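Local structure of nucleosome assembly protein 1, putative (Plasmodium falciparum, 3FS3) at residues 112-117 against 287-292; 122-127 against 270-275; 161-166 against 172-177; 200-205 against 236-241. The protein probably binds histones and chromatin as a histone chaperone of the nucleosome assembly protein family. One frame throughout, in Å; residues are numbered along the deposited sequence.

Interaction 1 of 4, residues 112-117 against 287-292; sequences PEFWLR and DYYLGI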
# COMPACT_ATOMS: atom_id res chain seq x y z
N PRO A 112 -31.17 -2.44 -14.80
CA PRO A 112 -31.65 -2.89 -13.49
C PRO A 112 -30.64 -3.59 -12.60
O PRO A 112 -29.94 -4.50 -13.04
CB PRO A 112 -32.83 -3.80 -13.86
CG PRO A 112 -33.40 -3.12 -15.05
CD PRO A 112 -32.14 -2.80 -15.85
N GLU A 113 -30.58 -3.15 -11.34
CA GLU A 113 -29.69 -3.74 -10.33
C GLU A 113 -28.20 -3.65 -10.61
O GLU A 113 -27.41 -4.39 -10.01
CB GLU A 113 -30.07 -5.22 -10.11
CG GLU A 113 -31.56 -5.46 -10.15
CD GLU A 113 -31.96 -6.82 -9.61
OE1 GLU A 113 -31.15 -7.77 -9.70
OE2 GLU A 113 -33.10 -6.94 -9.11
N PHE A 114 -27.80 -2.73 -11.49
CA PHE A 114 -26.40 -2.58 -11.83
C PHE A 114 -25.41 -2.56 -10.67
O PHE A 114 -24.48 -3.35 -10.63
CB PHE A 114 -26.16 -1.32 -12.66
CG PHE A 114 -24.71 -1.10 -13.00
CD1 PHE A 114 -24.10 -1.86 -14.00
CD2 PHE A 114 -23.95 -0.18 -12.29
CE1 PHE A 114 -22.74 -1.71 -14.28
CE2 PHE A 114 -22.59 -0.02 -12.56
CZ PHE A 114 -21.98 -0.79 -13.57
N TRP A 115 -25.60 -1.63 -9.74
CA TRP A 115 -24.67 -1.53 -8.62
C TRP A 115 -24.77 -2.69 -7.64
O TRP A 115 -23.75 -3.17 -7.13
CB TRP A 115 -24.85 -0.19 -7.89
CG TRP A 115 -24.54 0.98 -8.75
CD1 TRP A 115 -25.44 1.81 -9.35
CD2 TRP A 115 -23.24 1.43 -9.15
NE1 TRP A 115 -24.78 2.75 -10.11
CE2 TRP A 115 -23.43 2.54 -10.01
CE3 TRP A 115 -21.93 1.01 -8.88
CZ2 TRP A 115 -22.37 3.24 -10.59
CZ3 TRP A 115 -20.87 1.70 -9.45
CH2 TRP A 115 -21.10 2.80 -10.30
N LEU A 116 -25.99 -3.16 -7.37
CA LEU A 116 -26.14 -4.28 -6.46
C LEU A 116 -25.32 -5.45 -6.97
O LEU A 116 -24.57 -6.06 -6.21
CB LEU A 116 -27.59 -4.72 -6.33
CG LEU A 116 -27.74 -6.07 -5.61
CD1 LEU A 116 -27.10 -6.00 -4.23
CD2 LEU A 116 -29.22 -6.45 -5.49
N ARG A 117 -25.45 -5.75 -8.26
CA ARG A 117 -24.72 -6.87 -8.83
C ARG A 117 -23.22 -6.65 -8.87
O ARG A 117 -22.45 -7.57 -8.61
CB ARG A 117 -25.26 -7.21 -10.21
CG ARG A 117 -26.65 -7.82 -10.13
CD ARG A 117 -27.20 -8.26 -11.47
NE ARG A 117 -28.60 -8.67 -11.34
CZ ARG A 117 -29.43 -8.87 -12.36
NH1 ARG A 117 -29.00 -8.70 -13.61
NH2 ARG A 117 -30.68 -9.23 -12.13
N ASP A 287 -17.28 -4.28 -15.02
CA ASP A 287 -16.58 -5.56 -15.04
C ASP A 287 -16.96 -6.42 -13.84
O ASP A 287 -16.92 -7.65 -13.91
CB ASP A 287 -15.07 -5.35 -15.12
CG ASP A 287 -14.61 -4.99 -16.51
OD1 ASP A 287 -15.40 -5.15 -17.46
OD2 ASP A 287 -13.45 -4.55 -16.67
N TYR A 288 -17.30 -5.77 -12.74
CA TYR A 288 -17.75 -6.51 -11.57
C TYR A 288 -19.17 -6.97 -11.90
O TYR A 288 -19.52 -8.13 -11.69
CB TYR A 288 -17.74 -5.63 -10.32
CG TYR A 288 -16.41 -5.68 -9.62
CD1 TYR A 288 -16.00 -6.84 -8.93
CD2 TYR A 288 -15.53 -4.61 -9.68
CE1 TYR A 288 -14.75 -6.91 -8.33
CE2 TYR A 288 -14.27 -4.67 -9.08
CZ TYR A 288 -13.88 -5.82 -8.41
OH TYR A 288 -12.64 -5.88 -7.83
N TYR A 289 -19.99 -6.06 -12.44
CA TYR A 289 -21.35 -6.41 -12.81
C TYR A 289 -21.31 -7.69 -13.65
O TYR A 289 -22.01 -8.66 -13.34
CB TYR A 289 -21.99 -5.29 -13.62
CG TYR A 289 -23.29 -5.66 -14.27
CD1 TYR A 289 -24.51 -5.48 -13.61
CD2 TYR A 289 -23.32 -6.20 -15.55
CE1 TYR A 289 -25.72 -5.83 -14.22
CE2 TYR A 289 -24.51 -6.56 -16.17
CZ TYR A 289 -25.71 -6.36 -15.51
OH TYR A 289 -26.89 -6.70 -16.14
N LEU A 290 -20.48 -7.70 -14.69
CA LEU A 290 -20.33 -8.86 -15.57
C LEU A 290 -19.63 -10.02 -14.88
O LEU A 290 -19.63 -11.13 -15.39
CB LEU A 290 -19.53 -8.48 -16.83
CG LEU A 290 -20.18 -7.57 -17.88
CD1 LEU A 290 -19.18 -7.25 -18.97
CD2 LEU A 290 -21.41 -8.25 -18.45
N GLY A 291 -19.03 -9.75 -13.73
CA GLY A 291 -18.35 -10.80 -12.98
C GLY A 291 -17.10 -11.36 -13.65
O GLY A 291 -16.73 -12.51 -13.42
N ILE A 292 -16.45 -10.55 -14.47
CA ILE A 292 -15.25 -11.01 -15.16
C ILE A 292 -13.95 -10.63 -14.47
O ILE A 292 -12.91 -10.52 -15.11
CB ILE A 292 -15.23 -10.49 -16.61
CG1 ILE A 292 -15.19 -8.96 -16.63
CG2 ILE A 292 -16.46 -10.98 -17.36
CD1 ILE A 292 -15.19 -8.37 -18.03
O HOH W 1 -29.45 -5.95 -15.24
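The rings of Phe114 and Tyr289 lie almost parallel, their planes 23° apart, yet they are offset until little of one ring lies over the other. Their centroids stand 5.5 Å apart, and the touching is done at one corner, where Phe114 CD1 comes within 3.7 Å of Tyr289 CD1 and Phe114 CE1 reaches Tyr289 CB. With CG anti to the backbone N (chi1 169°), the tyrosine ring is carried across the first turn of helix 114-120, and Phe114 O comes to its edge. Arg117 runs alongside the tyrosine in the same direction: its CD lies 4.0 Å from Tyr289 CE1, and the guanidinium is turned 27° from the ring. Glu113, the N-cap residue of that helix, meets the far end of the arginine in a salt bridge, Arg117 NH2 to Glu113 OE1 at 2.9 Å, whose hydrogen bonds are bent and weak. The phenol oxygen gains a partner through a bridging water, 2.8 Å from Tyr289 OH, which donates to Pro112 O. Leu58 and Leu47 of the second subunit pack on Phe114 and Tyr289 respectively, so the same aromatic pair also faces the partner chain. Beyond Tyr289 the chain turns off at Gly291, whose positive phi goes with two bonds back into the last turn, Ile292 N to Asp287 O and Gly291 N to Tyr288 O: a Schellman motif, the characteristic C-terminal ending of a helix.

Interaction 2 of 4, residues 122-127 against 270-275; sequences NNTVSH and DYEVAL
Thr124 lays its methyl group against the carboxylate of Glu272, with CG2 3.7 Å from Glu272 OE2. The threonine and glutamate side chains are nearly perpendicular. Because the glutamate CG is anti to its own backbone N (chi1 -158°) and the chain stays extended beyond it, the carboxylate reaches over to the threonine although its CB does not point that way. No hydrogen bond spans the two segments, so the contact rests on van der Waals touch. Deeper in, Val125 and Val273 meet through single methyls, Val125 CG2 and Val273 CG1 being 4.5 Å apart, a loose apolar contact between buried residues. This is helix-on-helix packing within the NAP fold: the short helix 123-126 lies against the middle of the long helix 260-289. The short helix is fixed at its start by Asn122, the N-cap, whose OD1 accepts from Val125 N at 2.9 Å in a nearly straight bond (177°), the donor 18° out of the amide carbonyl plane. The Asn122 side chain also touches Thr276, Ile281 and Tyr288 of the long helix, which ties the cap itself to that partner. On the other helix, Phe240 packs on Val273 and Ala274, while Asp270 forms a salt bridge with Lys177.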
# COMPACT_ATOMS: atom_id res chain seq x y z
N ASN A 122 -18.12 -8.68 -5.87
CA ASN A 122 -16.83 -8.36 -5.26
C ASN A 122 -16.82 -9.03 -3.89
O ASN A 122 -17.63 -8.69 -3.03
CB ASN A 122 -16.64 -6.85 -5.12
CG ASN A 122 -15.45 -6.48 -4.25
OD1 ASN A 122 -15.47 -6.70 -3.04
ND2 ASN A 122 -14.41 -5.93 -4.86
N ASN A 123 -15.90 -9.97 -3.70
CA ASN A 123 -15.80 -10.73 -2.45
C ASN A 123 -15.89 -9.90 -1.17
O ASN A 123 -16.78 -10.13 -0.35
CB ASN A 123 -14.50 -11.53 -2.43
CG ASN A 123 -14.32 -12.39 -3.66
OD1 ASN A 123 -15.28 -13.00 -4.15
ND2 ASN A 123 -13.09 -12.46 -4.17
N THR A 124 -14.96 -8.96 -1.01
CA THR A 124 -14.91 -8.11 0.17
C THR A 124 -16.24 -7.42 0.50
O THR A 124 -16.72 -7.50 1.63
CB THR A 124 -13.82 -7.02 0.02
OG1 THR A 124 -12.56 -7.64 -0.24
CG2 THR A 124 -13.70 -6.20 1.29
N VAL A 125 -16.82 -6.75 -0.49
CA VAL A 125 -18.09 -6.04 -0.29
C VAL A 125 -19.27 -6.99 -0.16
O VAL A 125 -20.21 -6.71 0.59
CB VAL A 125 -18.38 -5.07 -1.45
CG1 VAL A 125 -19.75 -4.42 -1.24
CG2 VAL A 125 -17.28 -4.03 -1.55
N SER A 126 -19.23 -8.10 -0.88
CA SER A 126 -20.32 -9.06 -0.84
C SER A 126 -20.53 -9.59 0.58
O SER A 126 -21.65 -9.96 0.94
CB SER A 126 -20.05 -10.23 -1.79
OG SER A 126 -21.17 -11.09 -1.84
N HIS A 127 -19.47 -9.62 1.37
CA HIS A 127 -19.56 -10.13 2.74
C HIS A 127 -20.38 -9.28 3.69
O HIS A 127 -20.88 -9.79 4.70
CB HIS A 127 -18.16 -10.34 3.32
CG HIS A 127 -17.38 -11.42 2.65
ND1 HIS A 127 -16.03 -11.61 2.84
CD2 HIS A 127 -17.76 -12.37 1.76
CE1 HIS A 127 -15.62 -12.62 2.11
NE2 HIS A 127 -16.65 -13.11 1.44
N ASP A 270 -14.45 -1.71 8.11
CA ASP A 270 -15.18 -0.64 7.47
C ASP A 270 -14.31 0.09 6.46
O ASP A 270 -14.75 0.40 5.35
CB ASP A 270 -15.68 0.34 8.54
CG ASP A 270 -16.47 1.49 7.96
OD1 ASP A 270 -15.86 2.37 7.34
OD2 ASP A 270 -17.71 1.49 8.13
N TYR A 271 -13.07 0.35 6.85
CA TYR A 271 -12.14 1.03 5.97
C TYR A 271 -11.80 0.14 4.78
O TYR A 271 -11.56 0.62 3.68
CB TYR A 271 -10.86 1.40 6.72
CG TYR A 271 -9.92 2.23 5.90
CD1 TYR A 271 -10.23 3.55 5.56
CD2 TYR A 271 -8.71 1.70 5.43
CE1 TYR A 271 -9.38 4.31 4.77
CE2 TYR A 271 -7.85 2.46 4.64
CZ TYR A 271 -8.19 3.76 4.32
OH TYR A 271 -7.34 4.52 3.54
N GLU A 272 -11.77 -1.17 5.02
CA GLU A 272 -11.45 -2.12 3.97
C GLU A 272 -12.55 -2.07 2.91
O GLU A 272 -12.28 -2.09 1.71
CB GLU A 272 -11.33 -3.53 4.54
CG GLU A 272 -10.50 -4.48 3.68
CD GLU A 272 -10.58 -5.91 4.16
OE1 GLU A 272 -10.52 -6.15 5.38
OE2 GLU A 272 -10.68 -6.82 3.30
N VAL A 273 -13.79 -2.01 3.37
CA VAL A 273 -14.93 -1.95 2.46
C VAL A 273 -14.88 -0.65 1.65
O VAL A 273 -15.02 -0.67 0.44
CB VAL A 273 -16.26 -1.99 3.23
CG1 VAL A 273 -17.42 -1.73 2.28
CG2 VAL A 273 -16.42 -3.35 3.90
N ALA A 274 -14.66 0.46 2.35
CA ALA A 274 -14.61 1.77 1.71
C ALA A 274 -13.54 1.83 0.65
O ALA A 274 -13.74 2.39 -0.43
CB ALA A 274 -14.35 2.84 2.75
N LEU A 275 -12.39 1.25 0.97
CA LEU A 275 -11.26 1.23 0.06
C LEU A 275 -11.58 0.42 -1.20
O LEU A 275 -11.19 0.78 -2.30
CB LEU A 275 -10.04 0.63 0.76
CG LEU A 275 -8.68 1.04 0.21
CD1 LEU A 275 -8.45 2.53 0.48
CD2 LEU A 275 -7.59 0.22 0.87

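Interaction 3 of 4, residues 161-166 against 172-177; sequences SFYFAT and NSVLTK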
# COMPACT_ATOMS: atom_id res chain seq x y z
N SER A 161 -19.97 8.76 -2.00
CA SER A 161 -21.38 9.12 -2.09
C SER A 161 -22.21 8.04 -2.78
O SER A 161 -21.82 7.54 -3.83
CB SER A 161 -21.56 10.45 -2.83
OG SER A 161 -20.93 11.51 -2.13
N PHE A 162 -23.33 7.70 -2.17
CA PHE A 162 -24.25 6.70 -2.68
C PHE A 162 -25.57 7.40 -3.03
O PHE A 162 -26.31 7.84 -2.15
CB PHE A 162 -24.48 5.63 -1.61
CG PHE A 162 -23.22 4.89 -1.22
CD1 PHE A 162 -22.98 3.60 -1.68
CD2 PHE A 162 -22.27 5.50 -0.42
CE1 PHE A 162 -21.81 2.93 -1.34
CE2 PHE A 162 -21.09 4.84 -0.08
CZ PHE A 162 -20.86 3.55 -0.54
N TYR A 163 -25.84 7.52 -4.33
CA TYR A 163 -27.04 8.19 -4.80
C TYR A 163 -28.18 7.20 -4.97
O TYR A 163 -28.04 6.17 -5.63
CB TYR A 163 -26.75 8.89 -6.13
CG TYR A 163 -25.71 9.98 -6.01
CD1 TYR A 163 -26.07 11.33 -5.98
CD2 TYR A 163 -24.35 9.66 -5.88
CE1 TYR A 163 -25.11 12.34 -5.82
CE2 TYR A 163 -23.39 10.65 -5.72
CZ TYR A 163 -23.77 11.98 -5.69
OH TYR A 163 -22.81 12.95 -5.49
N PHE A 164 -29.32 7.51 -4.35
CA PHE A 164 -30.47 6.62 -4.41
C PHE A 164 -31.67 7.27 -5.08
O PHE A 164 -31.93 8.46 -4.91
CB PHE A 164 -30.88 6.20 -3.00
CG PHE A 164 -29.92 5.25 -2.34
CD1 PHE A 164 -30.11 3.88 -2.43
CD2 PHE A 164 -28.83 5.74 -1.62
CE1 PHE A 164 -29.25 3.00 -1.80
CE2 PHE A 164 -27.96 4.86 -0.99
CZ PHE A 164 -28.17 3.49 -1.08
N ALA A 165 -32.41 6.48 -5.86
CA ALA A 165 -33.61 6.98 -6.50
C ALA A 165 -34.65 7.04 -5.39
O ALA A 165 -34.46 6.45 -4.32
CB ALA A 165 -34.06 6.02 -7.60
N THR A 166 -35.74 7.76 -5.64
CA THR A 166 -36.82 7.86 -4.68
C THR A 166 -37.11 6.41 -4.32
O THR A 166 -37.18 5.56 -5.20
CB THR A 166 -38.06 8.47 -5.32
OG1 THR A 166 -37.74 9.79 -5.78
CG2 THR A 166 -39.22 8.53 -4.32
N ASN A 172 -33.51 10.18 2.11
CA ASN A 172 -32.23 10.69 1.63
C ASN A 172 -32.03 10.39 0.15
O ASN A 172 -32.20 9.25 -0.28
CB ASN A 172 -31.06 10.05 2.40
CG ASN A 172 -31.28 10.06 3.89
OD1 ASN A 172 -32.08 9.29 4.42
ND2 ASN A 172 -30.56 10.94 4.59
N SER A 173 -31.68 11.41 -0.62
CA SER A 173 -31.45 11.19 -2.03
C SER A 173 -29.99 10.79 -2.18
O SER A 173 -29.59 10.26 -3.21
CB SER A 173 -31.73 12.47 -2.84
OG SER A 173 -30.69 13.40 -2.67
N VAL A 174 -29.20 11.04 -1.14
CA VAL A 174 -27.78 10.70 -1.14
C VAL A 174 -27.24 10.34 0.24
O VAL A 174 -27.53 11.03 1.22
CB VAL A 174 -26.91 11.87 -1.66
CG1 VAL A 174 -25.45 11.45 -1.69
CG2 VAL A 174 -27.37 12.30 -3.04
N LEU A 175 -26.47 9.26 0.32
CA LEU A 175 -25.85 8.86 1.58
C LEU A 175 -24.34 8.95 1.37
O LEU A 175 -23.81 8.34 0.43
CB LEU A 175 -26.24 7.42 1.97
CG LEU A 175 -27.71 7.12 2.28
CD1 LEU A 175 -27.82 5.70 2.83
CD2 LEU A 175 -28.25 8.13 3.29
N THR A 176 -23.65 9.70 2.22
CA THR A 176 -22.21 9.85 2.09
C THR A 176 -21.46 9.34 3.30
O THR A 176 -22.02 9.19 4.39
CB THR A 176 -21.80 11.31 1.90
OG1 THR A 176 -21.97 12.00 3.15
CG2 THR A 176 -22.65 11.98 0.84
N LYS A 177 -20.18 9.08 3.10
CA LYS A 177 -19.29 8.60 4.15
C LYS A 177 -17.98 9.34 3.91
O LYS A 177 -17.38 9.22 2.84
CB LYS A 177 -19.09 7.09 4.02
CG LYS A 177 -18.24 6.47 5.11
CD LYS A 177 -18.96 6.45 6.43
CE LYS A 177 -18.11 5.82 7.53
NZ LYS A 177 -18.08 4.34 7.47
O HOH W 2 -34.02 8.81 -2.27
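Strands 161-164 and 174-177 run antiparallel at 170°, their axes 4.5 Å apart at closest, with Phe162 and Leu175 forming a hydrogen-bonded pair through Phe162 N to Leu175 O (2.7 Å) and Leu175 N to Phe162 O. A third bond, Phe164 N to Ser173 O at 3.0 Å, is straight at the hydrogen, but its donor sits above the carbonyl plane, just ahead of the start of the second strand. On the face carrying Ser161, Tyr163, Val174 and Thr176, the valine lies alongside the tyrosine: Val174 CG1 stands over the ring centre in a CH-pi contact, 4.2 Å from the centroid, while Val174 CG2 presses to 3.4 Å from Tyr163 CD1. The two strands are the arms of a beta hairpin and the central pair of the four-stranded antiparallel sheet in the NAP domain, flanked by strands 140-147 and 192-197. The face of Phe162 and Leu175 is apolar here. Phe162 turns its ring edge to Leu175 O, its CD2 only 3.3 Å from that oxygen, because CG lies beside the backbone N (chi1 -62°). Phe164 crosses Leu175 at a slant, its CE2 3.9 Å from Leu175 CD1, and Phe241 packs on both Phe162 and Leu175.

Interaction 4 of 4, residues 200-205 against 236-241; sequences IDWYDN and SFFHFF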
# COMPACT_ATOMS: atom_id res chain seq x y z
N ILE A 200 -29.27 8.25 8.17
CA ILE A 200 -30.31 7.77 7.27
C ILE A 200 -31.69 8.07 7.82
O ILE A 200 -32.00 7.71 8.95
CB ILE A 200 -30.18 6.24 7.07
CG1 ILE A 200 -28.77 5.92 6.55
CG2 ILE A 200 -31.26 5.74 6.09
CD1 ILE A 200 -28.50 4.42 6.39
N ASP A 201 -32.53 8.72 7.03
CA ASP A 201 -33.88 9.03 7.48
C ASP A 201 -34.85 7.93 7.09
O ASP A 201 -35.64 8.08 6.17
CB ASP A 201 -34.34 10.37 6.90
CG ASP A 201 -33.49 11.52 7.41
OD1 ASP A 201 -33.32 11.61 8.64
OD2 ASP A 201 -33.00 12.32 6.58
N TRP A 202 -34.78 6.82 7.82
CA TRP A 202 -35.64 5.67 7.55
C TRP A 202 -37.13 5.94 7.69
O TRP A 202 -37.57 6.64 8.61
CB TRP A 202 -35.29 4.50 8.48
CG TRP A 202 -33.89 3.97 8.38
CD1 TRP A 202 -32.84 4.29 9.20
CD2 TRP A 202 -33.39 3.02 7.44
NE1 TRP A 202 -31.72 3.58 8.83
CE2 TRP A 202 -32.03 2.79 7.75
CE3 TRP A 202 -33.97 2.33 6.36
CZ2 TRP A 202 -31.23 1.90 7.02
CZ3 TRP A 202 -33.17 1.44 5.63
CH2 TRP A 202 -31.82 1.24 5.97
N TYR A 203 -37.93 5.39 6.78
CA TYR A 203 -39.37 5.55 6.87
C TYR A 203 -39.90 4.52 7.87
O TYR A 203 -39.20 3.57 8.23
CB TYR A 203 -40.04 5.34 5.51
CG TYR A 203 -39.83 6.47 4.54
CD1 TYR A 203 -40.21 7.78 4.86
CD2 TYR A 203 -39.31 6.23 3.27
CE1 TYR A 203 -40.09 8.82 3.93
CE2 TYR A 203 -39.19 7.25 2.34
CZ TYR A 203 -39.58 8.54 2.66
OH TYR A 203 -39.50 9.52 1.71
N ASP A 204 -41.13 4.73 8.32
CA ASP A 204 -41.76 3.85 9.30
C ASP A 204 -41.57 2.35 9.00
O ASP A 204 -41.74 1.90 7.87
CB ASP A 204 -43.24 4.20 9.40
CG ASP A 204 -43.85 3.75 10.71
OD1 ASP A 204 -43.10 3.62 11.71
OD2 ASP A 204 -45.08 3.54 10.75
N ASN A 205 -41.21 1.59 10.03
CA ASN A 205 -40.99 0.14 9.95
C ASN A 205 -39.97 -0.33 8.91
O ASN A 205 -39.82 -1.53 8.69
CB ASN A 205 -42.31 -0.58 9.68
CG ASN A 205 -43.35 -0.30 10.73
OD1 ASN A 205 -43.12 -0.49 11.93
ND2 ASN A 205 -44.53 0.16 10.30
N SER A 236 -26.28 -5.60 8.64
CA SER A 236 -26.72 -4.98 7.41
C SER A 236 -25.63 -4.12 6.80
O SER A 236 -24.81 -3.53 7.51
CB SER A 236 -27.94 -4.10 7.67
OG SER A 236 -28.17 -3.24 6.57
N PHE A 237 -25.63 -4.06 5.47
CA PHE A 237 -24.65 -3.26 4.78
C PHE A 237 -24.72 -1.80 5.24
O PHE A 237 -23.71 -1.11 5.33
CB PHE A 237 -24.91 -3.29 3.27
CG PHE A 237 -24.18 -2.22 2.52
CD1 PHE A 237 -22.80 -2.30 2.36
CD2 PHE A 237 -24.85 -1.12 2.02
CE1 PHE A 237 -22.10 -1.29 1.71
CE2 PHE A 237 -24.16 -0.10 1.37
CZ PHE A 237 -22.78 -0.19 1.21
N PHE A 238 -25.93 -1.34 5.54
CA PHE A 238 -26.12 0.04 5.93
C PHE A 238 -25.51 0.46 7.26
O PHE A 238 -25.57 1.64 7.64
CB PHE A 238 -27.62 0.35 5.82
CG PHE A 238 -28.12 0.32 4.40
CD1 PHE A 238 -28.05 1.46 3.60
CD2 PHE A 238 -28.56 -0.87 3.83
CE1 PHE A 238 -28.42 1.42 2.25
CE2 PHE A 238 -28.93 -0.94 2.48
CZ PHE A 238 -28.86 0.21 1.69
N HIS A 239 -24.87 -0.48 7.94
CA HIS A 239 -24.18 -0.18 9.19
C HIS A 239 -22.92 0.56 8.78
O HIS A 239 -22.22 1.13 9.62
CB HIS A 239 -23.83 -1.47 9.93
CG HIS A 239 -24.92 -1.94 10.85
ND1 HIS A 239 -25.34 -3.25 10.89
CD2 HIS A 239 -25.66 -1.27 11.76
CE1 HIS A 239 -26.30 -3.37 11.79
NE2 HIS A 239 -26.51 -2.19 12.34
N PHE A 240 -22.63 0.54 7.48
CA PHE A 240 -21.48 1.22 6.91
C PHE A 240 -21.61 2.72 7.19
O PHE A 240 -20.62 3.42 7.39
CB PHE A 240 -21.45 0.99 5.39
CG PHE A 240 -20.35 1.73 4.67
CD1 PHE A 240 -19.06 1.22 4.63
CD2 PHE A 240 -20.62 2.94 4.02
CE1 PHE A 240 -18.04 1.90 3.95
CE2 PHE A 240 -19.60 3.62 3.34
CZ PHE A 240 -18.31 3.10 3.30
N PHE A 241 -22.83 3.22 7.18
CA PHE A 241 -23.05 4.64 7.42
C PHE A 241 -23.14 4.94 8.91
O PHE A 241 -24.13 5.49 9.39
CB PHE A 241 -24.30 5.08 6.66
CG PHE A 241 -24.19 4.86 5.17
CD1 PHE A 241 -23.50 5.76 4.37
CD2 PHE A 241 -24.75 3.73 4.58
CE1 PHE A 241 -23.36 5.55 3.01
CE2 PHE A 241 -24.61 3.50 3.22
CZ PHE A 241 -23.92 4.41 2.43
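Segment 200-205 has no regular secondary structure, whereas 236-241 coils through a 3-10 segment beginning at Phe237; the backbones stay well apart, the nearest CA atoms, those of Ile200 and Phe241, being 7.9 Å from each other. Ser236 opens the coil with an ST turn, its OG accepting from Phe238 N at 3.1 Å, and Asp133 binds both Ser236 OG and Phe237 N. Side chains span the gap. Trp202 brings the edge of its six-membered ring to the face of Phe238, a T-shaped pair with planes at 77° and centroids 5.8 Å apart. Its CH2 stands over that face, while CZ2 lies 4.1 Å from Phe238 CB, which sits near the plane of the indole. Ile200 extends its chain (chi2 176°), and the terminal methyl touches two phenylalanines: CD1 is 4.1 Å from Phe238 CD1 and 4.2 Å from Phe241 CD2. The isoleucine's other branch, CG2, rests 3.4 Å above the Trp202 ring plane toward its rim. Ile136 of helix 131-137 touches both Trp202 and Phe238. With no hydrogen bond between the segments, the contact is apolar and aromatic, so burial of apolar surface probably supplies most of its stability.

The four contacts illustrate how one fold is tied together from sheet to helix. Interactions 1 and 2 both use helix 260-289, their centres about 15 Å apart, and meet where Tyr288 OH lies 3.5 Å from Asn122 ND2. Interactions 2 and 3 are joined by the salt bridge from Lys177 NZ to Asp270 OD2 at 2.9 Å. The same lysine nitrogen lies 2.7 Å from Phe240 O, a probable hydrogen bond that brings in interaction 4. Interactions 3 and 4 are the closest pair, centres about 11 Å apart, with Phe162 CD2 3.5 Å from Phe241 CZ. Interactions 2, 3 and 4 all lie along the chain inside the loop closed by interaction 1.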